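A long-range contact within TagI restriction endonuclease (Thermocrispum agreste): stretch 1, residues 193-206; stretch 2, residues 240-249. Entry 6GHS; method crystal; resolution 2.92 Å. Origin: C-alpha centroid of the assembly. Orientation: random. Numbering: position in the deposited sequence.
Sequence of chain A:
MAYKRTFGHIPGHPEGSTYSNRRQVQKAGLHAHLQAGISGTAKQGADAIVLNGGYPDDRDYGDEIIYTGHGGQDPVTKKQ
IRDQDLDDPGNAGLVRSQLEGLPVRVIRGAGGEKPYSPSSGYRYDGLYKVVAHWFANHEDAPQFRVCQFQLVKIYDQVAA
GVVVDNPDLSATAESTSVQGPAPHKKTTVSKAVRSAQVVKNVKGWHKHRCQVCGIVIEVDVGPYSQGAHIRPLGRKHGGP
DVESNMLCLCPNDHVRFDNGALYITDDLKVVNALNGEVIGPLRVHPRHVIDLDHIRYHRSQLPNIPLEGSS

Stretch 1 193-206: VRSAQVVKNVKGWH
Stretch 2, residues 240-249: PDVESNMLCL

Stretch 1 enters in extended conformation through Arg194 (phi/psi -109/143°) and Ser195 (-77/124°), then coils into a regular α-helix from Ala196 to His206, with Ser195 at the N-cap position. Stretch 2 begins as a loop, in which Asn245 N bonds to Val242 O (2.8 Å), and straightens into a strand at Met246-Leu249. Helix and strand run in broadly the same direction, their axes crossing at -53° with a closest approach of 7.9 Å. The register is set by three CA-CA pairs: Arg194-Asp241 at 6.7 Å, Val198-Glu243 at 5.5 Å and Lys203-Cys248 at 5.8 Å.

Two carboxylates tie the loop to stretch 1, one just before the helix and one within it. Asp241 (chi1 t) accepts a short, nearly linear hydrogen bond from the backbone just before the helix, Ser195 N to Asp241 OD2, 2.6 Å and 175°. Its other oxygen, OD1, receives a water (2.8 Å) that also donates to Ser195 O (3.2 Å), so the carboxylate binds the NH of Ser195 directly and reaches its carbonyl through the water. Six residues onward, Asn201 (m) donates from ND2 to Glu243 OE2 (2.8 Å, 150°). Glu243 reaches it through chi1 m and chi2 p, which bring its end nearer the helix than its sideways CA-CB bond would suggest; its CG lies 3.9 Å from Trp205 CZ3. Within the loop, Asn245 (chi1 t) donates from ND2 to Pro240 O (2.6 Å).

Between and beyond these polar contacts the packing is mainly apolar. Val198 (t) packs CG1 against the loop backbone, 3.5 Å from Glu243 N, and approaches Met246 SD at 4.1 Å from the same CG1. Met246, chi t, t, m, also places SD 4.0 Å from Val202 CG2. Val202 (t) turns CG1 to Cys248 CB, 4.1 Å away, and His206 CB approaches that same Cys248 CB at 4.1 Å. Leu247, between Met246 and Cys248, points away, in keeping with the alternation of an extended strand.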

ATOM      1  N   VAL A 193       5.254 -15.162  -2.069  1.00 99.65           N
ATOM      2  CA  VAL A 193       5.766 -14.273  -1.021  1.00102.10           C
ATOM      3  C   VAL A 193       7.159 -13.748  -1.394  1.00 95.55           C
ATOM      4  O   VAL A 193       7.882 -14.364  -2.185  1.00 94.06           O
ATOM      5  CB  VAL A 193       5.818 -14.962   0.378  1.00105.58           C
ATOM      6  CG1 VAL A 193       5.809 -13.923   1.506  1.00103.34           C
ATOM      7  CG2 VAL A 193       4.663 -15.951   0.549  1.00108.49           C
ATOM      8  N   ARG A 194       7.521 -12.607  -0.811  1.00 86.49           N
ATOM      9  CA  ARG A 194       8.740 -11.887  -1.155  1.00 79.00           C
ATOM     10  C   ARG A 194       9.789 -11.968  -0.051  1.00 73.73           C
ATOM     11  O   ARG A 194       9.457 -11.926   1.135  1.00 70.80           O
ATOM     12  CB  ARG A 194       8.394 -10.430  -1.388  1.00 78.97           C
ATOM     13  CG  ARG A 194       7.275 -10.195  -2.399  1.00 80.29           C
ATOM     14  CD  ARG A 194       6.809  -8.751  -2.387  1.00 79.41           C
ATOM     15  NE  ARG A 194       7.952  -7.848  -2.310  1.00 81.56           N
ATOM     16  CZ  ARG A 194       7.875  -6.533  -2.163  1.00 85.73           C
ATOM     17  NH1 ARG A 194       6.690  -5.927  -2.108  1.00 88.04           N
ATOM     18  NH2 ARG A 194       9.002  -5.818  -2.089  1.00 85.25           N
ATOM     19  N   SER A 195      11.056 -12.058  -0.449  1.00 67.64           N
ATOM     20  CA  SER A 195      12.152 -12.256   0.494  1.00 63.35           C
ATOM     21  C   SER A 195      12.482 -10.956   1.200  1.00 58.41           C
ATOM     22  O   SER A 195      12.757  -9.952   0.556  1.00 55.44           O
ATOM     23  CB  SER A 195      13.401 -12.786  -0.213  1.00 62.96           C
ATOM     24  OG  SER A 195      14.378 -13.209   0.722  1.00 61.76           O
ATOM     25  N   ALA A 196      12.439 -10.997   2.526  1.00 57.27           N
ATOM     26  CA  ALA A 196      12.829  -9.875   3.373  1.00 58.27           C
ATOM     27  C   ALA A 196      14.307  -9.520   3.216  1.00 61.01           C
ATOM     28  O   ALA A 196      14.673  -8.336   3.201  1.00 61.42           O
ATOM     29  CB  ALA A 196      12.532 -10.201   4.829  1.00 56.97           C
ATOM     30  N   GLN A 197      15.142 -10.555   3.120  1.00 64.18           N
ATOM     31  CA  GLN A 197      16.600 -10.407   2.983  1.00 66.91           C
ATOM     32  C   GLN A 197      17.016  -9.525   1.801  1.00 59.57           C
ATOM     33  O   GLN A 197      17.970  -8.739   1.901  1.00 55.09           O
ATOM     34  CB  GLN A 197      17.287 -11.795   2.876  1.00 76.69           C
ATOM     35  CG  GLN A 197      17.815 -12.350   4.197  1.00 82.47           C
ATOM     36  CD  GLN A 197      19.108 -11.667   4.632  1.00 87.91           C
ATOM     37  OE1 GLN A 197      19.107 -10.827   5.536  1.00 93.26           O
ATOM     38  NE2 GLN A 197      20.214 -12.006   3.968  1.00 84.95           N
ATOM     39  N   VAL A 198      16.284  -9.667   0.697  1.00 55.30           N
ATOM     40  CA  VAL A 198      16.601  -8.986  -0.563  1.00 52.31           C
ATOM     41  C   VAL A 198      16.468  -7.471  -0.375  1.00 49.49           C
ATOM     42  O   VAL A 198      17.397  -6.709  -0.688  1.00 46.81           O
ATOM     43  CB  VAL A 198      15.694  -9.506  -1.714  1.00 51.03           C
ATOM     44  CG1 VAL A 198      15.874  -8.698  -2.991  1.00 52.25           C
ATOM     45  CG2 VAL A 198      15.991 -10.967  -2.005  1.00 51.33           C
ATOM     46  N   VAL A 199      15.319  -7.078   0.178  1.00 46.33           N
ATOM     47  CA  VAL A 199      14.977  -5.685   0.462  1.00 45.09           C
ATOM     48  C   VAL A 199      16.010  -5.102   1.417  1.00 46.70           C
ATOM     49  O   VAL A 199      16.605  -4.052   1.145  1.00 44.88           O
ATOM     50  CB  VAL A 199      13.571  -5.563   1.114  1.00 44.70           C
ATOM     51  CG1 VAL A 199      13.115  -4.113   1.177  1.00 44.02           C
ATOM     52  CG2 VAL A 199      12.530  -6.382   0.362  1.00 46.55           C
ATOM     53  N   LYS A 200      16.222  -5.816   2.524  1.00 49.76           N
ATOM     54  CA  LYS A 200      17.134  -5.402   3.585  1.00 50.78           C
ATOM     55  C   LYS A 200      18.563  -5.149   3.086  1.00 45.96           C
ATOM     56  O   LYS A 200      19.212  -4.218   3.549  1.00 44.11           O
ATOM     57  CB  LYS A 200      17.148  -6.444   4.706  1.00 57.65           C
ATOM     58  CG  LYS A 200      17.654  -5.902   6.035  1.00 67.22           C
ATOM     59  CD  LYS A 200      18.086  -7.005   6.995  1.00 74.80           C
ATOM     60  CE  LYS A 200      18.687  -6.413   8.270  1.00 79.70           C
ATOM     61  NZ  LYS A 200      18.978  -7.440   9.314  1.00 81.13           N
ATOM     62  N   ASN A 201      19.042  -5.972   2.153  1.00 44.07           N
ATOM     63  CA  ASN A 201      20.373  -5.777   1.544  1.00 44.01           C
ATOM     64  C   ASN A 201      20.452  -4.479   0.755  1.00 42.00           C
ATOM     65  O   ASN A 201      21.377  -3.679   0.920  1.00 41.61           O
ATOM     66  CB  ASN A 201      20.727  -6.930   0.579  1.00 45.05           C
ATOM     67  CG  ASN A 201      21.206  -8.185   1.288  1.00 44.77           C
ATOM     68  OD1 ASN A 201      21.799  -8.128   2.365  1.00 44.05           O
ATOM     69  ND2 ASN A 201      20.963  -9.336   0.664  1.00 44.05           N
ATOM     70  N   VAL A 202      19.471  -4.306  -0.118  1.00 40.90           N
ATOM     71  CA  VAL A 202      19.454  -3.224  -1.084  1.00 39.74           C
ATOM     72  C   VAL A 202      19.354  -1.894  -0.362  1.00 39.63           C
ATOM     73  O   VAL A 202      20.082  -0.953  -0.692  1.00 38.55           O
ATOM     74  CB  VAL A 202      18.285  -3.400  -2.074  1.00 40.25           C
ATOM     75  CG1 VAL A 202      18.084  -2.154  -2.929  1.00 41.78           C
ATOM     76  CG2 VAL A 202      18.519  -4.622  -2.959  1.00 39.67           C
ATOM     77  N   LYS A 203      18.457  -1.826   0.620  1.00 40.54           N
ATOM     78  CA  LYS A 203      18.311  -0.620   1.454  1.00 42.03           C
ATOM     79  C   LYS A 203      19.537  -0.359   2.345  1.00 42.94           C
ATOM     80  O   LYS A 203      19.931   0.798   2.532  1.00 43.24           O
ATOM     81  CB  LYS A 203      17.053  -0.698   2.320  1.00 41.81           C
ATOM     82  CG  LYS A 203      15.742  -0.645   1.557  1.00 41.11           C
ATOM     83  CD  LYS A 203      14.584  -0.584   2.538  1.00 41.07           C
ATOM     84  CE  LYS A 203      13.245  -0.494   1.839  1.00 41.14           C
ATOM     85  NZ  LYS A 203      12.141  -0.424   2.836  1.00 41.74           N
ATOM     86  N   GLY A 204      20.115  -1.432   2.897  1.00 43.35           N
ATOM     87  CA  GLY A 204      21.348  -1.355   3.680  1.00 43.41           C
ATOM     88  C   GLY A 204      22.550  -0.841   2.895  1.00 43.36           C
ATOM     89  O   GLY A 204      23.321  -0.024   3.400  1.00 44.46           O
ATOM     90  N   TRP A 205      22.717  -1.316   1.665  1.00 43.35           N
ATOM     91  CA  TRP A 205      23.824  -0.858   0.818  1.00 44.77           C
ATOM     92  C   TRP A 205      23.723   0.607   0.445  1.00 42.16           C
ATOM     93  O   TRP A 205      24.741   1.277   0.281  1.00 40.15           O
ATOM     94  CB  TRP A 205      23.912  -1.672  -0.476  1.00 48.47           C
ATOM     95  CG  TRP A 205      24.341  -3.084  -0.294  1.00 51.67           C
ATOM     96  CD1 TRP A 205      25.214  -3.563   0.635  1.00 53.68           C
ATOM     97  CD2 TRP A 205      23.947  -4.201  -1.090  1.00 54.14           C
ATOM     98  NE1 TRP A 205      25.370  -4.912   0.482  1.00 56.48           N
ATOM     99  CE2 TRP A 205      24.604  -5.333  -0.572  1.00 57.10           C
ATOM    100  CE3 TRP A 205      23.092  -4.360  -2.187  1.00 55.84           C
ATOM    101  CZ2 TRP A 205      24.435  -6.617  -1.114  1.00 59.74           C
ATOM    102  CZ3 TRP A 205      22.920  -5.636  -2.730  1.00 57.43           C
ATOM    103  CH2 TRP A 205      23.588  -6.746  -2.191  1.00 60.39           C
ATOM    104  N   HIS A 206      22.491   1.082   0.283  1.00 42.20           N
ATOM    105  CA  HIS A 206      22.218   2.460  -0.136  1.00 41.35           C
ATOM    106  C   HIS A 206      21.932   3.401   1.035  1.00 41.52           C
ATOM    107  O   HIS A 206      21.988   4.619   0.869  1.00 40.88           O
ATOM    108  CB  HIS A 206      21.059   2.479  -1.147  1.00 39.07           C
ATOM    109  CG  HIS A 206      21.444   1.976  -2.502  1.00 37.68           C
ATOM    110  ND1 HIS A 206      22.151   2.743  -3.406  1.00 36.26           N
ATOM    111  CD2 HIS A 206      21.237   0.781  -3.106  1.00 37.35           C
ATOM    112  CE1 HIS A 206      22.359   2.044  -4.507  1.00 36.07           C
ATOM    113  NE2 HIS A 206      21.813   0.851  -4.353  1.00 36.93           N
ATOM    114  N   PRO A 240      12.600 -12.039 -11.171  1.00 44.04           N
ATOM    115  CA  PRO A 240      13.114 -12.676  -9.980  1.00 44.60           C
ATOM    116  C   PRO A 240      13.070 -11.710  -8.806  1.00 43.18           C
ATOM    117  O   PRO A 240      13.210 -10.489  -8.994  1.00 39.72           O
ATOM    118  CB  PRO A 240      14.560 -12.979 -10.364  1.00 46.65           C
ATOM    119  CG  PRO A 240      14.939 -11.842 -11.257  1.00 46.20           C
ATOM    120  CD  PRO A 240      13.689 -11.574 -12.053  1.00 45.49           C
ATOM    121  N   ASP A 241      12.873 -12.260  -7.610  1.00 41.69           N
ATOM    122  CA  ASP A 241      12.938 -11.479  -6.377  1.00 40.19           C
ATOM    123  C   ASP A 241      14.376 -11.498  -5.871  1.00 38.23           C
ATOM    124  O   ASP A 241      14.717 -12.255  -4.964  1.00 37.06           O
ATOM    125  CB  ASP A 241      11.953 -12.034  -5.335  1.00 39.09           C
ATOM    126  CG  ASP A 241      11.895 -11.196  -4.064  1.00 38.84           C
ATOM    127  OD1 ASP A 241      12.210  -9.976  -4.085  1.00 35.70           O
ATOM    128  OD2 ASP A 241      11.510 -11.780  -3.030  1.00 39.88           O
ATOM    129  N   VAL A 242      15.216 -10.675  -6.492  1.00 38.12           N
ATOM    130  CA  VAL A 242      16.629 -10.582  -6.121  1.00 39.93           C
ATOM    131  C   VAL A 242      17.193  -9.165  -6.196  1.00 39.24           C
ATOM    132  O   VAL A 242      16.686  -8.300  -6.915  1.00 36.74           O
ATOM    133  CB  VAL A 242      17.521 -11.517  -6.981  1.00 41.03           C
ATOM    134  CG1 VAL A 242      17.229 -12.976  -6.662  1.00 41.85           C
ATOM    135  CG2 VAL A 242      17.350 -11.228  -8.471  1.00 41.84           C
ATOM    136  N   GLU A 243      18.308  -8.990  -5.497  1.00 40.06           N
ATOM    137  CA  GLU A 243      18.964  -7.699  -5.309  1.00 41.51           C
ATOM    138  C   GLU A 243      19.234  -7.010  -6.637  1.00 42.04           C
ATOM    139  O   GLU A 243      19.151  -5.786  -6.729  1.00 42.18           O
ATOM    140  CB  GLU A 243      20.293  -7.863  -4.545  1.00 42.78           C
ATOM    141  CG  GLU A 243      20.173  -8.320  -3.085  1.00 43.93           C
ATOM    142  CD  GLU A 243      19.965  -9.833  -2.883  1.00 45.73           C
ATOM    143  OE1 GLU A 243      19.882 -10.614  -3.871  1.00 44.71           O
ATOM    144  OE2 GLU A 243      19.869 -10.247  -1.704  1.00 47.88           O
ATOM    145  N   SER A 244      19.553  -7.804  -7.660  1.00 44.20           N
ATOM    146  CA  SER A 244      19.855  -7.288  -9.005  1.00 45.64           C
ATOM    147  C   SER A 244      18.629  -6.774  -9.790  1.00 44.89           C
ATOM    148  O   SER A 244      18.782  -6.048 -10.785  1.00 44.66           O
ATOM    149  CB  SER A 244      20.596  -8.361  -9.817  1.00 45.95           C
ATOM    150  OG  SER A 244      19.926  -9.608  -9.734  1.00 47.74           O
ATOM    151  N   ASN A 245      17.429  -7.147  -9.339  1.00 41.65           N
ATOM    152  CA  ASN A 245      16.183  -6.722  -9.955  1.00 39.08           C
ATOM    153  C   ASN A 245      15.420  -5.787  -9.006  1.00 37.91           C
ATOM    154  O   ASN A 245      14.208  -5.894  -8.855  1.00 37.66           O
ATOM    155  CB  ASN A 245      15.375  -7.981 -10.266  1.00 38.81           C
ATOM    156  CG  ASN A 245      14.080  -7.694 -10.988  1.00 37.82           C
ATOM    157  OD1 ASN A 245      13.961  -6.721 -11.730  1.00 35.75           O
ATOM    158  ND2 ASN A 245      13.086  -8.543 -10.758  1.00 38.40           N
ATOM    159  N   MET A 246      16.133  -4.863  -8.368  1.00 36.84           N
ATOM    160  CA  MET A 246      15.540  -3.999  -7.350  1.00 35.70           C
ATOM    161  C   MET A 246      16.309  -2.699  -7.200  1.00 35.01           C
ATOM    162  O   MET A 246      17.532  -2.694  -7.294  1.00 35.41           O
ATOM    163  CB  MET A 246      15.516  -4.710  -6.005  1.00 34.86           C
ATOM    164  CG  MET A 246      14.922  -3.866  -4.898  1.00 35.04           C
ATOM    165  SD  MET A 246      14.517  -4.827  -3.447  1.00 35.50           S
ATOM    166  CE  MET A 246      13.124  -5.787  -4.042  1.00 36.36           C
ATOM    167  N   LEU A 247      15.577  -1.610  -6.954  1.00 34.49           N
ATOM    168  CA  LEU A 247      16.158  -0.297  -6.652  1.00 33.60           C
ATOM    169  C   LEU A 247      15.617   0.224  -5.330  1.00 32.84           C
ATOM    170  O   LEU A 247      14.431   0.073  -5.048  1.00 35.05           O
ATOM    171  CB  LEU A 247      15.792   0.724  -7.728  1.00 32.82           C
ATOM    172  CG  LEU A 247      16.122   0.414  -9.186  1.00 32.60           C
ATOM    173  CD1 LEU A 247      15.283   1.310 -10.094  1.00 32.92           C
ATOM    174  CD2 LEU A 247      17.603   0.603  -9.449  1.00 32.44           C
ATOM    175  N   CYS A 248      16.479   0.849  -4.536  1.00 30.48           N
ATOM    176  CA  CYS A 248      16.038   1.633  -3.380  1.00 28.82           C
ATOM    177  C   CYS A 248      15.565   3.015  -3.861  1.00 27.18           C
ATOM    178  O   CYS A 248      16.333   3.759  -4.463  1.00 26.36           O
ATOM    179  CB  CYS A 248      17.190   1.780  -2.388  1.00 28.86           C
ATOM    180  SG  CYS A 248      16.845   2.805  -0.949  1.00 28.17           S
ATOM    181  N   LEU A 249      14.299   3.340  -3.600  1.00 26.30           N
ATOM    182  CA  LEU A 249      13.683   4.601  -4.040  1.00 25.77           C
ATOM    183  C   LEU A 249      12.838   5.267  -2.965  1.00 24.53           C
ATOM    184  O   LEU A 249      12.276   4.587  -2.114  1.00 24.68           O
ATOM    185  CB  LEU A 249      12.747   4.349  -5.207  1.00 26.32           C
ATOM    186  CG  LEU A 249      13.292   3.679  -6.449  1.00 27.39           C
ATOM    187  CD1 LEU A 249      12.141   3.466  -7.419  1.00 27.79           C
ATOM    188  CD2 LEU A 249      14.370   4.530  -7.087  1.00 28.09           C
TER
HETATM  189  O   HOH W   1      11.505  -8.412  -1.904  1.00 41.16           O